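Local coordinates for putative glycosyl hydrolase (Bacteroides thetaiotaomicron VPI-5482, PDB 3K11), which probably hydrolyses glycosidic bonds as a member of glycosyl hydrolase family 88, although its exact substrate remains uncertain, at residues A[33-37]-A[98-103]; A[86-91]-A[403-407]; A[43-49]-A[106-110]; A[354-358]-A[410-414]; A[38-42]-A[365-371]. One frame throughout, in Å; residues are numbered along the deposited sequence.

Contact 1 (A[33-37]-A[98-103]); sequences KKDID and TGDKRY
The OD2 oxygen of D100 is gripped by K33 from across the contact and by R102 of its own segment. K33 NZ lies 2.8 Å from D100 OD2, on the anti side of the carboxylate, while R102 grips the carboxylate side-on, NE shared between OD1 and OD2 and NH2 on OD2 from the syn side. A long, flexible lysine suits this place: the bends at chi2 (68°) and chi4 (63°) turn NZ back toward D37 OD2, its salt-bridge partner 2.9 Å away and one helical turn on. D37 OD1 meets R102 NH2 at 2.9 Å, at the edge of the guanidinium, with the two planes nearly perpendicular (79°). Alternating charges thus close a four-residue network, and the two cations would probably steady both carboxylates. Beside these charges, I36 CD1 rests 4.2 Å from Y103 CZ. D100 N-caps helix 101-128 by accepting from R102 N, and T98 OG1, bound to A94 O, makes an ST turn with D100 N. Helix 29-45 is thereby joined to the bend between helices 82-98 and 101-128, while K33, I36 and T98 all touch I411 of helix 400-416.

Contact 2 (A[86-91]-A[403-407]); sequences VTYSAL and VLWAG
W405 lays one face of its indole against A90 CA and S89 CB of helix 82-98. A90 CA sits over the five-membered ring, 3.8 Å from its centroid, and S89 CB over the six-membered ring at 4.1 Å from that centroid, both CH-pi contacts. V86 approaches differently, its CG1 reaching the ring edge 3.9 Å from W405 CE3. The chi1 of W405, -147°, lies well off a staggered position and swings the plate alongside the neighbouring helix. A90 suits the spot because a lone methyl lets the helices come near: A90 CB is 3.5 Å from W405 CB, and the segment axes pass at 8.2 Å with a crossing angle of 20°. L404 fills the adjoining space, with CD1 reaching L91 CD2 at 4.0 Å and T87 CG2 at the same distance. Such nearly parallel neighbours are consistent with inner helices of the (alpha/alpha)6 barrel of six-hairpin glycosidases. The polar end of S89 turns elsewhere, to K156 NZ. The closest contacts between these segments are all carbon to carbon, so cohesion probably rests on shape fit and dispersion, as expected for a buried core.

Contact 3 (A[43-49]-A[106-110]); sequences IDKETPA and YVQNR
Y106 presents its ring edge to segment 43-49, with T47 OG1 and D44 OD1 near the ring plane, while R110 CG of its own helix lies over one face. The guanidinium of R110 in turn has Y106 CE2 above one face and T47 O and water 2 at its edge. Two nitrogens converge on T47 O: R110 NE at 2.8 Å, nearly along the carbonyl axis, and R110 NH2 at 3.0 Å from that oxygen, coming from above the carbonyl plane. An arginine suits this site, since it can serve a backbone carbonyl and still pair with D44, whose OD1 is 3.2 Å from R110 NH2. Helices 29-45 and 101-128, joined here, probably belong to the (alpha/alpha)6 barrel of six-hairpin glycosidases. T47, in the turn following helix 29-45, donates from OG1 to I43 O over 2.6 Å. With chi1 at 52°, T47 OG1 also accepts a hydrogen bond from Y106 OH at 2.7 Å. That phenol oxygen is hydrogen-bonded as well to W84 NE1. Water 2 links D44 OD1 with R110 NH1, and A49 CB packs 3.6 Å from R110 CD.

Contact 4 (A[354-358]-A[410-414]); sequences AQLGW and MIRLL
M410, selenomethionine in this crystal, makes the well-packed part of the contact: it is buried and meets three residues, A354, Q355 and W358. Its chain bends at chi2 (-63°) and again at chi3, and the curl lets different atoms of the chain meet different residues of helix 347-362. CG lies 4.0 Å from W358 CB, the two side chains lying alongside with their ends pointing opposite ways; SE lies 4.0 Å from A354 CB, and the terminal CE is 4.0 Å from Q355 CA. A long, unbranched and polarisable side chain suits the task, because it helps to span the 11.6 Å between the segment axes. The axes run at 135°, an oblique antiparallel arrangement consistent with the alternating helix directions of an (alpha/alpha)6 barrel. M410 also touches L27, in a loop, and V333 of helix 326-342. Toward the C-terminal end of 410-414 the contacts are fewer: L413 CD2 only approaches A354 CB, at 4.4 Å, and L414, partly open to solvent, sets CD2 3.7 Å from Q355 OE1, lying across that side chain. Q355 can border apolar neighbours because its amide is satisfied elsewhere, OE1 by Y428 OH and NE2 by G25 O.

Contact 5 (A[38-42]-A[365-371]); sequences RVFAY and INEEGQV
R38 donates two hydrogen bonds to the 365-371 loop. Its NE reaches N366 O at 3.0 Å, almost straight at 168°, and its NH2 reaches I365 O at 3.1 Å; both acceptors lie in the guanidinium plane, though each carbonyl is approached from above its own plane. N366 O also accepts from G369 N, on its opposite face, within a type I turn. NH1 of R38 pairs with D35, which should help fix the guanidinium. A third hydrogen bond joins the side chains of Q370 and Y42, NE2 to OH at 3.0 Å, with amide and ring planes almost perpendicular (88°). Among the weaker contacts, V39 CA points a C-H at G369 O, 3.6 Å away, an oxygen that otherwise has no partner in the model. Glycine suits this corner: phi is 102°, and R38 O, 3.7 Å from G369 CA, leaves little room beside it. Apolar contact comes from V39 CG2 on I365 CG2 at 3.5 Å and from Q370 CG against Y42 CZ at 3.5 Å. The loop, which follows helix 347-362, packs against helix 29-45, and both lean on helix 400-416: V39 touches L404, I365 touches V403.

In the fold
Contacts 2, 4 and 5 are buried, contacts 1 and 3 only partly. Contact 2 is the deepest, its centre about 7 Å from that of the chain, and essentially apolar across its interface; contact 4 is largely apolar too, but sits farther out on the same helix 400-416. Contacts 1, 3 and 5 share helix 29-45, their centres about 17 to 18 Å from that of the chain. Contacts 1 and 3 tie that helix to helix 101-128 through salt bridges, whereas contact 5 adds a distant loop and combines burial with arginine bonds to carbonyls. Side chains also link the contacts: I36 of contact 1 meets L404 of contact 2 and W358 of contact 4, while contacts 3 and 4 stay apart.

Contact 1 (A[33-37]-A[98-103])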
# COMPACT_ATOMS: atom_id res chain seq x y z
N LYS A 33 -18.01 2.14 -30.05
CA LYS A 33 -18.37 1.17 -31.09
C LYS A 33 -17.26 1.03 -32.15
O LYS A 33 -16.99 -0.07 -32.65
CB LYS A 33 -19.71 1.56 -31.72
CG LYS A 33 -20.22 0.68 -32.85
CD LYS A 33 -20.60 -0.70 -32.42
CE LYS A 33 -21.60 -1.33 -33.39
NZ LYS A 33 -21.01 -1.50 -34.73
N LYS A 34 -16.64 2.15 -32.52
CA LYS A 34 -15.53 2.11 -33.47
C LYS A 34 -14.40 1.20 -32.97
O LYS A 34 -13.82 0.41 -33.73
CB LYS A 34 -15.00 3.54 -33.67
CG LYS A 34 -13.80 3.64 -34.59
CD LYS A 34 -13.30 5.11 -34.71
CE LYS A 34 -12.07 5.22 -35.64
NZ LYS A 34 -10.89 4.42 -35.13
N ASP A 35 -14.14 1.26 -31.68
CA ASP A 35 -13.07 0.48 -31.09
C ASP A 35 -13.41 -1.00 -30.99
O ASP A 35 -12.60 -1.85 -31.38
CB ASP A 35 -12.66 1.09 -29.76
CG ASP A 35 -11.85 2.39 -29.95
OD1 ASP A 35 -11.31 2.66 -31.04
OD2 ASP A 35 -11.75 3.18 -28.99
N ILE A 36 -14.60 -1.34 -30.52
CA ILE A 36 -14.97 -2.77 -30.50
C ILE A 36 -15.11 -3.32 -31.92
O ILE A 36 -14.83 -4.47 -32.15
CB ILE A 36 -16.18 -3.12 -29.56
CG1 ILE A 36 -17.48 -2.43 -29.99
CG2 ILE A 36 -15.81 -2.83 -28.13
CD1 ILE A 36 -18.78 -2.98 -29.32
N ASP A 37 -15.51 -2.49 -32.88
CA ASP A 37 -15.57 -2.93 -34.29
C ASP A 37 -14.17 -3.28 -34.82
O ASP A 37 -14.02 -4.22 -35.59
CB ASP A 37 -16.20 -1.85 -35.15
CG ASP A 37 -17.74 -1.86 -35.14
OD1 ASP A 37 -18.36 -2.85 -34.72
OD2 ASP A 37 -18.29 -0.82 -35.61
N THR A 98 -26.06 -2.76 -29.12
CA THR A 98 -25.73 -1.95 -30.29
C THR A 98 -26.70 -2.16 -31.43
O THR A 98 -26.78 -1.32 -32.32
CB THR A 98 -24.33 -2.32 -30.85
OG1 THR A 98 -24.36 -3.65 -31.38
CG2 THR A 98 -23.26 -2.21 -29.76
N GLY A 99 -27.37 -3.30 -31.45
CA GLY A 99 -28.21 -3.65 -32.56
C GLY A 99 -27.47 -4.10 -33.80
O GLY A 99 -28.08 -4.28 -34.83
N ASP A 100 -26.16 -4.29 -33.72
CA ASP A 100 -25.37 -4.72 -34.85
C ASP A 100 -25.45 -6.26 -34.89
O ASP A 100 -24.82 -6.96 -34.11
CB ASP A 100 -23.92 -4.23 -34.66
CG ASP A 100 -23.04 -4.47 -35.87
OD1 ASP A 100 -23.44 -5.25 -36.74
OD2 ASP A 100 -21.95 -3.86 -35.92
N LYS A 101 -26.21 -6.78 -35.85
CA LYS A 101 -26.42 -8.22 -35.98
C LYS A 101 -25.20 -8.98 -36.45
O LYS A 101 -25.19 -10.22 -36.42
CB LYS A 101 -27.56 -8.49 -36.97
CG LYS A 101 -28.91 -7.92 -36.50
N ARG A 102 -24.19 -8.28 -36.94
CA ARG A 102 -22.94 -8.94 -37.35
C ARG A 102 -22.35 -9.71 -36.17
O ARG A 102 -21.74 -10.76 -36.34
CB ARG A 102 -21.90 -7.95 -37.86
CG ARG A 102 -22.25 -7.21 -39.17
CD ARG A 102 -21.06 -6.34 -39.57
NE ARG A 102 -20.69 -5.47 -38.45
CZ ARG A 102 -19.45 -5.13 -38.09
NH1 ARG A 102 -18.37 -5.53 -38.75
NH2 ARG A 102 -19.28 -4.37 -37.02
N TYR A 103 -22.50 -9.14 -34.97
CA TYR A 103 -21.94 -9.76 -33.78
C TYR A 103 -22.57 -11.12 -33.50
O TYR A 103 -21.86 -12.10 -33.26
CB TYR A 103 -22.08 -8.84 -32.57
CG TYR A 103 -21.40 -7.50 -32.66
CD1 TYR A 103 -20.17 -7.34 -33.28
CD2 TYR A 103 -21.96 -6.38 -32.08
CE1 TYR A 103 -19.56 -6.11 -33.34
CE2 TYR A 103 -21.32 -5.15 -32.11
CZ TYR A 103 -20.12 -5.02 -32.72
OH TYR A 103 -19.49 -3.80 -32.77
O HOH W 1 -16.04 -4.50 -37.39

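Contact 2 (A[86-91]-A[403-407])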
# COMPACT_ATOMS: atom_id res chain seq x y z
N VAL A 86 -15.92 -16.79 -23.50
CA VAL A 86 -16.18 -15.41 -23.07
C VAL A 86 -16.49 -14.53 -24.28
O VAL A 86 -17.46 -13.72 -24.28
CB VAL A 86 -14.99 -14.83 -22.24
CG1 VAL A 86 -15.32 -13.38 -21.80
CG2 VAL A 86 -14.68 -15.73 -21.06
N THR A 87 -15.73 -14.68 -25.36
CA THR A 87 -15.95 -13.88 -26.58
C THR A 87 -17.35 -14.09 -27.11
O THR A 87 -18.03 -13.12 -27.53
CB THR A 87 -14.91 -14.23 -27.64
OG1 THR A 87 -13.61 -13.90 -27.14
CG2 THR A 87 -15.18 -13.48 -28.98
N TYR A 88 -17.81 -15.33 -27.13
CA TYR A 88 -19.16 -15.59 -27.63
C TYR A 88 -20.24 -14.89 -26.79
O TYR A 88 -21.18 -14.31 -27.33
CB TYR A 88 -19.45 -17.09 -27.68
CG TYR A 88 -18.58 -17.86 -28.65
CD1 TYR A 88 -18.49 -17.48 -29.99
CD2 TYR A 88 -17.88 -18.98 -28.24
CE1 TYR A 88 -17.68 -18.18 -30.87
CE2 TYR A 88 -17.07 -19.69 -29.12
CZ TYR A 88 -16.99 -19.30 -30.43
OH TYR A 88 -16.17 -20.00 -31.31
N SER A 89 -20.12 -14.99 -25.46
CA SER A 89 -21.06 -14.28 -24.56
C SER A 89 -21.00 -12.77 -24.76
O SER A 89 -22.04 -12.10 -24.78
CB SER A 89 -20.82 -14.63 -23.06
OG SER A 89 -21.49 -15.85 -22.69
N ALA A 90 -19.79 -12.25 -24.92
CA ALA A 90 -19.60 -10.81 -25.20
C ALA A 90 -20.34 -10.34 -26.43
O ALA A 90 -21.00 -9.27 -26.44
CB ALA A 90 -18.11 -10.52 -25.33
N LEU A 91 -20.21 -11.11 -27.51
CA LEU A 91 -20.83 -10.75 -28.80
C LEU A 91 -22.34 -10.88 -28.79
O LEU A 91 -23.04 -10.08 -29.44
CB LEU A 91 -20.19 -11.58 -29.92
CG LEU A 91 -18.74 -11.17 -30.25
CD1 LEU A 91 -18.08 -12.23 -31.18
CD2 LEU A 91 -18.65 -9.72 -30.82
N VAL A 403 -12.87 -7.15 -23.54
CA VAL A 403 -12.89 -5.84 -24.16
C VAL A 403 -14.18 -5.66 -24.92
O VAL A 403 -14.79 -4.59 -24.89
CB VAL A 403 -11.63 -5.65 -25.06
CG1 VAL A 403 -11.78 -4.44 -25.98
CG2 VAL A 403 -10.37 -5.54 -24.14
N LEU A 404 -14.57 -6.68 -25.68
CA LEU A 404 -15.82 -6.59 -26.45
C LEU A 404 -17.03 -6.41 -25.55
O LEU A 404 -17.92 -5.60 -25.82
CB LEU A 404 -16.01 -7.85 -27.32
CG LEU A 404 -15.05 -8.02 -28.52
CD1 LEU A 404 -15.07 -9.48 -29.07
CD2 LEU A 404 -15.41 -7.02 -29.65
N TRP A 405 -17.06 -7.18 -24.48
CA TRP A 405 -18.19 -7.18 -23.54
C TRP A 405 -18.24 -5.85 -22.80
O TRP A 405 -19.30 -5.24 -22.69
CB TRP A 405 -18.04 -8.33 -22.55
CG TRP A 405 -19.33 -8.96 -22.09
CD1 TRP A 405 -20.58 -8.46 -22.16
CD2 TRP A 405 -19.45 -10.22 -21.44
NE1 TRP A 405 -21.48 -9.32 -21.61
CE2 TRP A 405 -20.81 -10.41 -21.14
CE3 TRP A 405 -18.54 -11.23 -21.09
CZ2 TRP A 405 -21.27 -11.54 -20.48
CZ3 TRP A 405 -19.00 -12.34 -20.46
CH2 TRP A 405 -20.34 -12.48 -20.13
N ALA A 406 -17.09 -5.38 -22.34
CA ALA A 406 -17.02 -4.05 -21.70
C ALA A 406 -17.50 -2.90 -22.61
O ALA A 406 -18.25 -2.00 -22.19
CB ALA A 406 -15.60 -3.83 -21.17
N GLY A 407 -17.06 -2.94 -23.85
CA GLY A 407 -17.46 -1.94 -24.84
C GLY A 407 -18.94 -1.98 -25.05
O GLY A 407 -19.61 -0.95 -25.04

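Contact 3 (A[43-49]-A[106-110])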
# COMPACT_ATOMS: atom_id res chain seq x y z
N ILE A 43 -10.62 -10.24 -34.90
CA ILE A 43 -10.81 -11.61 -34.43
C ILE A 43 -11.59 -12.44 -35.45
O ILE A 43 -11.43 -13.64 -35.48
CB ILE A 43 -11.46 -11.69 -33.04
CG1 ILE A 43 -12.89 -11.10 -33.04
CG2 ILE A 43 -10.55 -11.01 -31.99
CD1 ILE A 43 -13.88 -11.95 -32.31
N ASP A 44 -12.42 -11.77 -36.22
CA ASP A 44 -13.24 -12.45 -37.24
C ASP A 44 -12.30 -13.22 -38.21
O ASP A 44 -12.49 -14.45 -38.46
CB ASP A 44 -14.08 -11.41 -37.97
CG ASP A 44 -15.12 -12.02 -38.89
OD1 ASP A 44 -15.53 -13.20 -38.71
OD2 ASP A 44 -15.55 -11.28 -39.79
N LYS A 45 -11.30 -12.48 -38.72
CA LYS A 45 -10.31 -13.06 -39.67
C LYS A 45 -9.30 -14.03 -39.03
O LYS A 45 -8.67 -14.79 -39.74
CB LYS A 45 -9.60 -12.01 -40.57
CG LYS A 45 -9.11 -10.66 -39.99
CD LYS A 45 -7.87 -10.74 -39.08
CE LYS A 45 -6.62 -11.04 -39.84
NZ LYS A 45 -5.28 -11.01 -39.19
N GLU A 46 -9.18 -14.00 -37.71
CA GLU A 46 -8.29 -14.90 -36.98
C GLU A 46 -8.93 -16.09 -36.32
O GLU A 46 -8.30 -16.78 -35.50
CB GLU A 46 -7.56 -14.07 -35.91
CG GLU A 46 -6.56 -13.11 -36.50
CD GLU A 46 -5.41 -13.85 -37.19
OE1 GLU A 46 -5.27 -15.08 -37.06
OE2 GLU A 46 -4.65 -13.17 -37.87
N THR A 47 -10.22 -16.30 -36.59
CA THR A 47 -10.95 -17.43 -36.06
C THR A 47 -11.71 -18.13 -37.18
O THR A 47 -12.94 -18.27 -37.12
CB THR A 47 -11.88 -16.99 -34.91
OG1 THR A 47 -12.72 -15.89 -35.32
CG2 THR A 47 -11.03 -16.61 -33.65
N PRO A 48 -10.98 -18.67 -38.17
CA PRO A 48 -11.63 -19.28 -39.33
C PRO A 48 -12.48 -20.50 -38.96
O PRO A 48 -12.07 -21.32 -38.18
CB PRO A 48 -10.46 -19.68 -40.22
CG PRO A 48 -9.28 -19.84 -39.30
CD PRO A 48 -9.51 -18.76 -38.27
N ALA A 49 -13.66 -20.60 -39.54
CA ALA A 49 -14.54 -21.72 -39.29
C ALA A 49 -14.45 -22.67 -40.47
O ALA A 49 -15.37 -22.76 -41.27
CB ALA A 49 -15.99 -21.22 -39.07
N TYR A 106 -21.72 -13.79 -36.23
CA TYR A 106 -20.46 -14.45 -35.95
C TYR A 106 -20.63 -15.65 -35.05
O TYR A 106 -20.06 -16.70 -35.29
CB TYR A 106 -19.50 -13.44 -35.28
CG TYR A 106 -18.19 -14.01 -34.84
CD1 TYR A 106 -18.04 -14.55 -33.56
CD2 TYR A 106 -17.07 -13.98 -35.66
CE1 TYR A 106 -16.84 -15.06 -33.12
CE2 TYR A 106 -15.83 -14.50 -35.22
CZ TYR A 106 -15.75 -15.04 -33.94
OH TYR A 106 -14.59 -15.56 -33.47
N VAL A 107 -21.38 -15.48 -33.97
CA VAL A 107 -21.57 -16.54 -33.00
C VAL A 107 -22.40 -17.64 -33.62
O VAL A 107 -22.10 -18.82 -33.48
CB VAL A 107 -22.23 -16.02 -31.70
CG1 VAL A 107 -22.28 -17.13 -30.67
CG2 VAL A 107 -21.40 -14.80 -31.11
N GLN A 108 -23.47 -17.26 -34.30
CA GLN A 108 -24.27 -18.23 -35.06
C GLN A 108 -23.39 -19.09 -35.97
O GLN A 108 -23.46 -20.32 -35.96
CB GLN A 108 -25.32 -17.50 -35.90
CG GLN A 108 -26.50 -16.91 -35.11
CD GLN A 108 -27.57 -17.93 -34.78
OE1 GLN A 108 -27.50 -19.06 -35.24
NE2 GLN A 108 -28.57 -17.53 -34.01
N ASN A 109 -22.54 -18.42 -36.74
CA ASN A 109 -21.72 -19.10 -37.70
C ASN A 109 -20.76 -20.09 -37.05
O ASN A 109 -20.68 -21.24 -37.48
CB ASN A 109 -20.97 -18.09 -38.53
CG ASN A 109 -20.01 -18.72 -39.48
OD1 ASN A 109 -18.82 -18.85 -39.18
ND2 ASN A 109 -20.51 -19.15 -40.64
N ARG A 110 -20.07 -19.65 -36.01
CA ARG A 110 -19.11 -20.53 -35.33
C ARG A 110 -19.78 -21.70 -34.62
O ARG A 110 -19.31 -22.83 -34.70
CB ARG A 110 -18.22 -19.75 -34.35
CG ARG A 110 -17.38 -18.63 -34.99
CD ARG A 110 -16.69 -19.06 -36.24
NE ARG A 110 -15.70 -18.08 -36.71
CZ ARG A 110 -15.97 -17.00 -37.43
NH1 ARG A 110 -17.23 -16.65 -37.71
NH2 ARG A 110 -14.98 -16.24 -37.86
O HOH W 2 -17.72 -14.73 -39.69

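Contact 4 (A[354-358]-A[410-414])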
# COMPACT_ATOMS: atom_id res chain seq x y z
N ALA A 354 -15.93 3.13 -14.24
CA ALA A 354 -16.10 2.36 -15.47
C ALA A 354 -15.59 3.16 -16.66
O ALA A 354 -14.91 2.63 -17.55
CB ALA A 354 -17.58 1.97 -15.64
N GLN A 355 -15.95 4.44 -16.73
CA GLN A 355 -15.57 5.27 -17.85
C GLN A 355 -14.03 5.40 -17.99
O GLN A 355 -13.48 5.28 -19.09
CB GLN A 355 -16.22 6.65 -17.70
CG GLN A 355 -15.99 7.59 -18.91
CD GLN A 355 -17.19 8.41 -19.29
OE1 GLN A 355 -18.33 8.01 -19.07
NE2 GLN A 355 -16.95 9.53 -19.95
N LEU A 356 -13.35 5.65 -16.89
CA LEU A 356 -11.89 5.75 -16.86
C LEU A 356 -11.30 4.41 -17.24
O LEU A 356 -10.30 4.32 -17.99
CB LEU A 356 -11.40 6.15 -15.47
CG LEU A 356 -9.89 6.14 -15.29
CD1 LEU A 356 -9.18 7.12 -16.27
CD2 LEU A 356 -9.47 6.39 -13.84
N GLY A 357 -11.85 3.34 -16.68
CA GLY A 357 -11.37 2.01 -17.06
C GLY A 357 -11.49 1.73 -18.54
O GLY A 357 -10.60 1.08 -19.11
N TRP A 358 -12.59 2.18 -19.17
CA TRP A 358 -12.75 2.05 -20.61
C TRP A 358 -11.68 2.87 -21.37
O TRP A 358 -11.10 2.37 -22.32
CB TRP A 358 -14.18 2.40 -21.12
CG TRP A 358 -14.19 2.19 -22.63
CD1 TRP A 358 -14.04 3.14 -23.55
CD2 TRP A 358 -14.11 0.94 -23.32
NE1 TRP A 358 -13.97 2.60 -24.80
CE2 TRP A 358 -13.97 1.24 -24.69
CE3 TRP A 358 -14.12 -0.39 -22.92
CZ2 TRP A 358 -13.94 0.26 -25.68
CZ3 TRP A 358 -14.04 -1.38 -23.90
CH2 TRP A 358 -13.92 -1.05 -25.26
N MSE A 410 -20.58 -0.53 -22.01
CA MSE A 410 -20.36 0.92 -21.98
C MSE A 410 -21.27 1.65 -22.95
O MSE A 410 -21.79 2.74 -22.63
CB MSE A 410 -18.89 1.28 -22.27
CG MSE A 410 -17.91 0.98 -21.17
SE MSE A 410 -18.21 1.95 -19.58
CE MSE A 410 -18.36 3.71 -20.27
N ILE A 411 -21.55 1.08 -24.11
CA ILE A 411 -22.48 1.71 -25.06
C ILE A 411 -23.86 1.84 -24.42
O ILE A 411 -24.48 2.93 -24.49
CB ILE A 411 -22.52 0.96 -26.42
CG1 ILE A 411 -21.19 1.20 -27.16
CG2 ILE A 411 -23.77 1.36 -27.32
CD1 ILE A 411 -20.85 0.16 -28.30
N ARG A 412 -24.34 0.76 -23.79
CA ARG A 412 -25.63 0.80 -23.07
C ARG A 412 -25.60 1.90 -22.02
O ARG A 412 -26.51 2.72 -21.94
CB ARG A 412 -25.90 -0.52 -22.37
CG ARG A 412 -27.17 -0.55 -21.51
CD ARG A 412 -28.38 -0.73 -22.36
NE ARG A 412 -28.65 -2.15 -22.62
CZ ARG A 412 -29.38 -2.60 -23.65
NH1 ARG A 412 -29.89 -1.78 -24.57
NH2 ARG A 412 -29.57 -3.91 -23.78
N LEU A 413 -24.56 1.89 -21.20
CA LEU A 413 -24.42 2.88 -20.11
C LEU A 413 -24.45 4.31 -20.64
O LEU A 413 -25.19 5.20 -20.12
CB LEU A 413 -23.11 2.61 -19.33
CG LEU A 413 -22.81 3.49 -18.10
CD1 LEU A 413 -23.88 3.29 -17.01
CD2 LEU A 413 -21.40 3.21 -17.55
N LEU A 414 -23.66 4.56 -21.68
CA LEU A 414 -23.63 5.91 -22.27
C LEU A 414 -24.93 6.32 -22.95
O LEU A 414 -25.22 7.52 -23.05
CB LEU A 414 -22.46 6.06 -23.26
CG LEU A 414 -21.06 5.84 -22.68
CD1 LEU A 414 -20.06 5.66 -23.82
CD2 LEU A 414 -20.70 7.04 -21.78

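Contact 5 (A[38-42]-A[365-371])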
# COMPACT_ATOMS: atom_id res chain seq x y z
N ARG A 38 -13.15 -2.55 -34.38
CA ARG A 38 -11.76 -2.85 -34.77
C ARG A 38 -11.30 -4.19 -34.20
O ARG A 38 -10.67 -5.00 -34.90
CB ARG A 38 -10.82 -1.70 -34.39
CG ARG A 38 -9.43 -1.87 -34.96
CD ARG A 38 -8.61 -0.58 -34.93
NE ARG A 38 -8.20 -0.19 -33.59
CZ ARG A 38 -8.83 0.69 -32.82
NH1 ARG A 38 -9.95 1.30 -33.21
NH2 ARG A 38 -8.36 0.95 -31.61
N VAL A 39 -11.63 -4.45 -32.94
CA VAL A 39 -11.32 -5.73 -32.33
C VAL A 39 -12.10 -6.84 -33.04
O VAL A 39 -11.56 -7.90 -33.37
CB VAL A 39 -11.65 -5.75 -30.81
CG1 VAL A 39 -11.46 -7.15 -30.28
CG2 VAL A 39 -10.81 -4.69 -30.03
N PHE A 40 -13.39 -6.60 -33.28
CA PHE A 40 -14.23 -7.60 -33.92
C PHE A 40 -13.71 -7.96 -35.31
O PHE A 40 -13.64 -9.14 -35.67
CB PHE A 40 -15.67 -7.08 -34.02
CG PHE A 40 -16.60 -8.02 -34.72
CD1 PHE A 40 -16.88 -9.25 -34.17
CD2 PHE A 40 -17.16 -7.70 -35.96
CE1 PHE A 40 -17.70 -10.16 -34.81
CE2 PHE A 40 -17.97 -8.60 -36.60
CZ PHE A 40 -18.27 -9.83 -36.01
N ALA A 41 -13.35 -6.96 -36.09
CA ALA A 41 -12.88 -7.24 -37.47
C ALA A 41 -11.63 -8.10 -37.41
O ALA A 41 -11.44 -9.04 -38.17
CB ALA A 41 -12.60 -5.95 -38.23
N TYR A 42 -10.76 -7.79 -36.46
CA TYR A 42 -9.54 -8.55 -36.30
C TYR A 42 -9.80 -10.01 -35.92
O TYR A 42 -9.29 -10.91 -36.55
CB TYR A 42 -8.66 -7.88 -35.25
CG TYR A 42 -7.42 -8.68 -34.93
CD1 TYR A 42 -6.45 -8.90 -35.89
CD2 TYR A 42 -7.22 -9.21 -33.68
CE1 TYR A 42 -5.32 -9.66 -35.59
CE2 TYR A 42 -6.11 -9.96 -33.39
CZ TYR A 42 -5.16 -10.17 -34.33
OH TYR A 42 -4.05 -10.94 -33.98
N ILE A 365 -6.04 -1.13 -27.42
CA ILE A 365 -6.53 -1.73 -28.66
C ILE A 365 -5.68 -1.11 -29.78
O ILE A 365 -5.84 0.07 -30.11
CB ILE A 365 -8.00 -1.45 -28.94
CG1 ILE A 365 -8.90 -1.90 -27.78
CG2 ILE A 365 -8.40 -2.15 -30.29
CD1 ILE A 365 -10.40 -1.48 -27.92
N ASN A 366 -4.74 -1.86 -30.32
CA ASN A 366 -3.83 -1.29 -31.33
C ASN A 366 -4.48 -1.12 -32.71
O ASN A 366 -5.64 -1.48 -32.88
CB ASN A 366 -2.48 -2.02 -31.37
CG ASN A 366 -2.56 -3.43 -31.82
OD1 ASN A 366 -3.47 -3.80 -32.55
ND2 ASN A 366 -1.55 -4.21 -31.44
N GLU A 367 -3.77 -0.55 -33.68
CA GLU A 367 -4.39 -0.26 -34.99
C GLU A 367 -4.83 -1.53 -35.69
O GLU A 367 -5.77 -1.50 -36.47
CB GLU A 367 -3.44 0.55 -35.89
CG GLU A 367 -3.18 1.97 -35.39
CD GLU A 367 -2.18 2.74 -36.27
OE1 GLU A 367 -1.56 2.12 -37.17
OE2 GLU A 367 -2.04 3.96 -36.03
N GLU A 368 -4.15 -2.64 -35.40
CA GLU A 368 -4.54 -3.90 -35.98
C GLU A 368 -5.82 -4.49 -35.37
O GLU A 368 -6.48 -5.35 -36.01
CB GLU A 368 -3.43 -4.88 -35.78
CG GLU A 368 -3.62 -6.17 -36.56
CD GLU A 368 -2.41 -7.04 -36.50
OE1 GLU A 368 -1.47 -6.73 -35.72
OE2 GLU A 368 -2.40 -8.05 -37.23
N GLY A 369 -6.15 -4.06 -34.16
CA GLY A 369 -7.31 -4.57 -33.43
C GLY A 369 -6.95 -5.57 -32.35
O GLY A 369 -7.84 -6.22 -31.76
N GLN A 370 -5.64 -5.74 -32.12
CA GLN A 370 -5.18 -6.59 -31.03
C GLN A 370 -5.34 -5.87 -29.71
O GLN A 370 -5.42 -4.66 -29.67
CB GLN A 370 -3.71 -6.97 -31.20
CG GLN A 370 -3.43 -7.76 -32.48
CD GLN A 370 -1.97 -8.08 -32.64
OE1 GLN A 370 -1.11 -7.24 -32.33
NE2 GLN A 370 -1.67 -9.28 -33.15
N VAL A 371 -5.37 -6.64 -28.64
CA VAL A 371 -5.47 -6.11 -27.29
C VAL A 371 -4.13 -6.37 -26.61
O VAL A 371 -3.74 -7.53 -26.38
CB VAL A 371 -6.63 -6.76 -26.50
CG1 VAL A 371 -6.58 -6.32 -25.05
CG2 VAL A 371 -7.99 -6.42 -27.18
O HOH W 3 -9.48 -4.56 -37.30